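PDB 7KSF: Protease/Reverse transcriptase/ribonuclease H from Eastern chimpanzee simian foamy virus, which probably copies the viral RNA genome into DNA, degrades the RNA strand of RNA-DNA hybrids and, as an aspartic protease, cleaves viral polyproteins. Local coordinates for residues A[606-618]-A[734-746]. The protein carries 1 engineered substitution. Residues are numbered along the deposited sequence; the frame is centred on the assembly and turned at random.
Sequences KSNNAGMGIVHAT and LADKLATQGSYVV
Val615 sets its CG2 methyl on helix 727-744, 3.6 Å from Leu738 CD1 and 3.8 Å from Ala735 CB, with Leu734 CG slightly farther off. With CG1 anti to the backbone N (chi1 176°), CG2 is the branch that meets the helix; the Val615 and Leu738 side chains cross at about a right angle. Between Val615 and Asn609 the strand offers backbone at its glycines. Gly613 and Gly611 present no CB to the helix, which therefore lies almost on the strand: Gly613 CA is 3.8 Å from Ala739 CA and Gly611 CA 3.6 Å from Ser743 CA. Ala739 CB rests against Gly613 N, and Ser743 CB fits beside Gly611. The Asn609 side chain reaches over the end of the helix by Ser743. The axes approach to 5.3 Å and run roughly antiparallel, at 149°. An Ala739 CA-H...O contact to Met612 O adds a weak polar touch. Met612 and Ile614 point away, and their side chains touch helix 638-654 on the other face of the sheet. The side chain of Ala739 lies about 5 Å from a calcium ion bound at Gly596 and Glu642. This is the RNase H fold, a five-stranded mixed sheet of order 3-2-1-4-5, with its C-terminal helix packed on the second strand.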
loop_
_atom_site.group_PDB
_atom_site.type_symbol
_atom_site.label_atom_id
_atom_site.label_comp_id
_atom_site.label_asym_id
_atom_site.label_seq_id
_atom_site.Cartn_x
_atom_site.Cartn_y
_atom_site.Cartn_z
ATOM N N LYS A 606 -26.325 -40.926 25.092
ATOM C CA LYS A 606 -25.765 -39.993 24.120
ATOM C C LYS A 606 -26.595 -39.962 22.847
ATOM O O LYS A 606 -26.800 -38.892 22.260
ATOM C CB LYS A 606 -24.314 -40.369 23.810
ATOM C CG LYS A 606 -23.372 -40.277 25.000
ATOM C CD LYS A 606 -21.951 -40.649 24.606
ATOM C CE LYS A 606 -21.001 -40.561 25.787
ATOM N NZ LYS A 606 -19.613 -40.948 25.412
ATOM N N SER A 607 -27.063 -41.130 22.390
ATOM C CA SER A 607 -27.949 -41.267 21.239
ATOM C C SER A 607 -27.299 -40.826 19.928
ATOM O O SER A 607 -27.885 -41.002 18.856
ATOM C CB SER A 607 -29.250 -40.486 21.466
ATOM O OG SER A 607 -30.068 -40.519 20.309
ATOM N N ASN A 608 -26.097 -40.261 20.000
ATOM C CA ASN A 608 -25.386 -39.833 18.805
ATOM C C ASN A 608 -23.885 -39.924 19.041
ATOM O O ASN A 608 -23.414 -40.010 20.177
ATOM C CB ASN A 608 -25.773 -38.407 18.399
ATOM C CG ASN A 608 -27.025 -38.362 17.554
ATOM O OD1 ASN A 608 -27.244 -39.223 16.700
ATOM N ND2 ASN A 608 -27.863 -37.357 17.787
ATOM N N ASN A 609 -23.144 -39.907 17.937
ATOM C CA ASN A 609 -21.688 -39.908 17.947
ATOM C C ASN A 609 -21.224 -39.379 16.597
ATOM O O ASN A 609 -21.846 -39.664 15.575
ATOM C CB ASN A 609 -21.125 -41.311 18.211
ATOM C CG ASN A 609 -19.610 -41.337 18.237
ATOM O OD1 ASN A 609 -18.982 -42.250 17.700
ATOM N ND2 ASN A 609 -19.014 -40.324 18.850
ATOM N N ALA A 610 -20.139 -38.603 16.599
ATOM C CA ALA A 610 -19.689 -37.914 15.400
ATOM C C ALA A 610 -18.202 -38.140 15.176
ATOM O O ALA A 610 -17.455 -38.499 16.090
ATOM C CB ALA A 610 -19.974 -36.407 15.472
ATOM N N GLY A 611 -17.779 -37.916 13.933
ATOM C CA GLY A 611 -16.388 -38.036 13.544
ATOM C C GLY A 611 -16.099 -37.321 12.240
ATOM O O GLY A 611 -16.742 -37.593 11.221
ATOM N N MET A 612 -15.137 -36.406 12.260
ATOM C CA MET A 612 -14.788 -35.594 11.104
ATOM C C MET A 612 -13.419 -35.995 10.572
ATOM O O MET A 612 -12.633 -36.667 11.243
ATOM C CB MET A 612 -14.807 -34.103 11.464
ATOM C CG MET A 612 -13.727 -33.685 12.447
ATOM S SD MET A 612 -13.945 -31.990 13.020
ATOM C CE MET A 612 -12.431 -31.730 13.936
ATOM N N GLY A 613 -13.143 -35.578 9.339
ATOM C CA GLY A 613 -11.883 -35.904 8.702
ATOM C C GLY A 613 -11.313 -34.744 7.911
ATOM O O GLY A 613 -12.052 -34.044 7.214
ATOM N N ILE A 614 -10.004 -34.530 8.011
ATOM C CA ILE A 614 -9.337 -33.408 7.363
ATOM C C ILE A 614 -8.099 -33.930 6.646
ATOM O O ILE A 614 -7.347 -34.742 7.197
ATOM C CB ILE A 614 -8.955 -32.302 8.372
ATOM C CG1 ILE A 614 -10.204 -31.731 9.059
ATOM C CG2 ILE A 614 -8.176 -31.192 7.687
ATOM C CD1 ILE A 614 -10.571 -32.415 10.365
ATOM N N VAL A 615 -7.890 -33.465 5.412
ATOM C CA VAL A 615 -6.754 -33.870 4.591
ATOM C C VAL A 615 -6.106 -32.620 4.014
ATOM O O VAL A 615 -6.793 -31.773 3.432
ATOM C CB VAL A 615 -7.177 -34.827 3.458
ATOM C CG1 VAL A 615 -5.991 -35.148 2.564
ATOM C CG2 VAL A 615 -7.783 -36.099 4.027
ATOM N N HIS A 616 -4.787 -32.506 4.170
ATOM C CA HIS A 616 -4.010 -31.422 3.574
ATOM C C HIS A 616 -3.312 -31.970 2.336
ATOM O O HIS A 616 -2.428 -32.826 2.442
ATOM C CB HIS A 616 -3.002 -30.849 4.569
ATOM C CG HIS A 616 -2.357 -29.575 4.112
ATOM N ND1 HIS A 616 -2.051 -28.545 4.977
ATOM C CD2 HIS A 616 -1.963 -29.165 2.885
ATOM C CE1 HIS A 616 -1.494 -27.556 4.300
ATOM N NE2 HIS A 616 -1.431 -27.905 3.028
ATOM N N ALA A 617 -3.703 -31.472 1.165
ATOM C CA ALA A 617 -3.163 -31.926 -0.107
ATOM C C ALA A 617 -2.552 -30.759 -0.865
ATOM O O ALA A 617 -3.073 -29.640 -0.832
ATOM C CB ALA A 617 -4.245 -32.592 -0.959
ATOM N N THR A 618 -1.446 -31.032 -1.553
ATOM C CA THR A 618 -0.760 -30.049 -2.383
ATOM C C THR A 618 -0.669 -30.584 -3.803
ATOM O O THR A 618 -0.264 -31.731 -4.011
ATOM C CB THR A 618 0.639 -29.740 -1.839
ATOM O OG1 THR A 618 1.419 -30.941 -1.803
ATOM C CG2 THR A 618 0.550 -29.153 -0.437
ATOM N N LEU A 734 -10.702 -39.770 0.337
ATOM C CA LEU A 734 -9.840 -40.064 1.479
ATOM C C LEU A 734 -10.318 -39.341 2.730
ATOM O O LEU A 734 -10.260 -39.898 3.835
ATOM C CB LEU A 734 -8.402 -39.679 1.151
ATOM C CG LEU A 734 -7.380 -39.873 2.268
ATOM C CD1 LEU A 734 -7.373 -41.322 2.718
ATOM C CD2 LEU A 734 -6.007 -39.445 1.793
ATOM N N ALA A 735 -10.793 -38.101 2.582
ATOM C CA ALA A 735 -11.274 -37.347 3.733
ATOM C C ALA A 735 -12.531 -37.975 4.321
ATOM O O ALA A 735 -12.702 -38.008 5.543
ATOM C CB ALA A 735 -11.538 -35.897 3.339
ATOM N N ASP A 736 -13.431 -38.469 3.464
ATOM C CA ASP A 736 -14.613 -39.164 3.962
ATOM C C ASP A 736 -14.233 -40.445 4.691
ATOM O O ASP A 736 -14.897 -40.832 5.660
ATOM C CB ASP A 736 -15.576 -39.469 2.811
ATOM C CG ASP A 736 -17.011 -39.663 3.279
ATOM O OD1 ASP A 736 -17.219 -40.046 4.448
ATOM O OD2 ASP A 736 -17.936 -39.426 2.476
ATOM N N LYS A 737 -13.164 -41.111 4.247
ATOM C CA LYS A 737 -12.675 -42.284 4.959
ATOM C C LYS A 737 -12.223 -41.913 6.367
ATOM O O LYS A 737 -12.549 -42.602 7.340
ATOM C CB LYS A 737 -11.534 -42.935 4.178
ATOM C CG LYS A 737 -10.895 -44.117 4.889
ATOM C CD LYS A 737 -9.754 -44.706 4.074
ATOM C CE LYS A 737 -9.147 -45.915 4.771
ATOM N NZ LYS A 737 -8.045 -46.526 3.979
ATOM N N LEU A 738 -11.479 -40.810 6.496
ATOM C CA LEU A 738 -11.012 -40.390 7.809
ATOM C C LEU A 738 -12.166 -39.962 8.703
ATOM O O LEU A 738 -12.192 -40.288 9.893
ATOM C CB LEU A 738 -9.994 -39.259 7.669
ATOM C CG LEU A 738 -8.702 -39.625 6.941
ATOM C CD1 LEU A 738 -7.801 -38.410 6.846
ATOM C CD2 LEU A 738 -7.986 -40.770 7.641
ATOM N N ALA A 739 -13.134 -39.226 8.150
ATOM C CA ALA A 739 -14.294 -38.831 8.940
ATOM C C ALA A 739 -15.061 -40.048 9.432
ATOM O O ALA A 739 -15.541 -40.070 10.572
ATOM C CB ALA A 739 -15.205 -37.917 8.122
ATOM N N THR A 740 -15.174 -41.075 8.589
ATOM C CA THR A 740 -15.870 -42.287 8.998
ATOM C C THR A 740 -15.109 -43.009 10.105
ATOM O O THR A 740 -15.717 -43.507 11.059
ATOM C CB THR A 740 -16.080 -43.203 7.790
ATOM O OG1 THR A 740 -16.726 -42.468 6.741
ATOM C CG2 THR A 740 -16.948 -44.394 8.163
ATOM N N GLN A 741 -13.776 -43.058 10.001
ATOM C CA GLN A 741 -12.977 -43.724 11.029
ATOM C C GLN A 741 -13.171 -43.073 12.391
ATOM O O GLN A 741 -13.337 -43.771 13.399
ATOM C CB GLN A 741 -11.499 -43.709 10.641
ATOM C CG GLN A 741 -11.165 -44.575 9.448
ATOM C CD GLN A 741 -9.680 -44.637 9.174
ATOM O OE1 GLN A 741 -8.883 -43.990 9.855
ATOM N NE2 GLN A 741 -9.297 -45.421 8.176
ATOM N N GLY A 742 -13.148 -41.742 12.444
ATOM C CA GLY A 742 -13.381 -41.059 13.703
ATOM C C GLY A 742 -14.788 -41.246 14.228
ATOM O O GLY A 742 -14.999 -41.270 15.443
ATOM N N SER A 743 -15.769 -41.387 13.331
ATOM C CA SER A 743 -17.144 -41.568 13.782
ATOM C C SER A 743 -17.358 -42.945 14.396
ATOM O O SER A 743 -18.297 -43.132 15.181
ATOM C CB SER A 743 -18.112 -41.349 12.619
ATOM O OG SER A 743 -19.458 -41.473 13.052
ATOM N N TYR A 744 -16.508 -43.917 14.054
ATOM C CA TYR A 744 -16.617 -45.260 14.607
ATOM C C TYR A 744 -15.888 -45.415 15.935
ATOM O O TYR A 744 -16.140 -46.395 16.648
ATOM C CB TYR A 744 -16.076 -46.286 13.605
ATOM N N VAL A 745 -15.010 -44.479 16.285
ATOM C CA VAL A 745 -14.249 -44.541 17.529
ATOM C C VAL A 745 -15.035 -43.840 18.632
ATOM O O VAL A 745 -15.484 -42.701 18.460
ATOM C CB VAL A 745 -12.857 -43.907 17.350
ATOM C CG1 VAL A 745 -12.084 -43.934 18.659
ATOM C CG2 VAL A 745 -12.078 -44.631 16.253
ATOM N N VAL A 746 -15.203 -44.525 19.764
ATOM C CA VAL A 746 -15.932 -44.007 20.916
ATOM C C VAL A 746 -14.938 -43.720 22.034
ATOM O O VAL A 746 -13.950 -44.445 22.205
ATOM C CB VAL A 746 -17.021 -44.992 21.383
ATOM C CG1 VAL A 746 -16.402 -46.310 21.827
ATOM C CG2 VAL A 746 -17.860 -44.387 22.504
#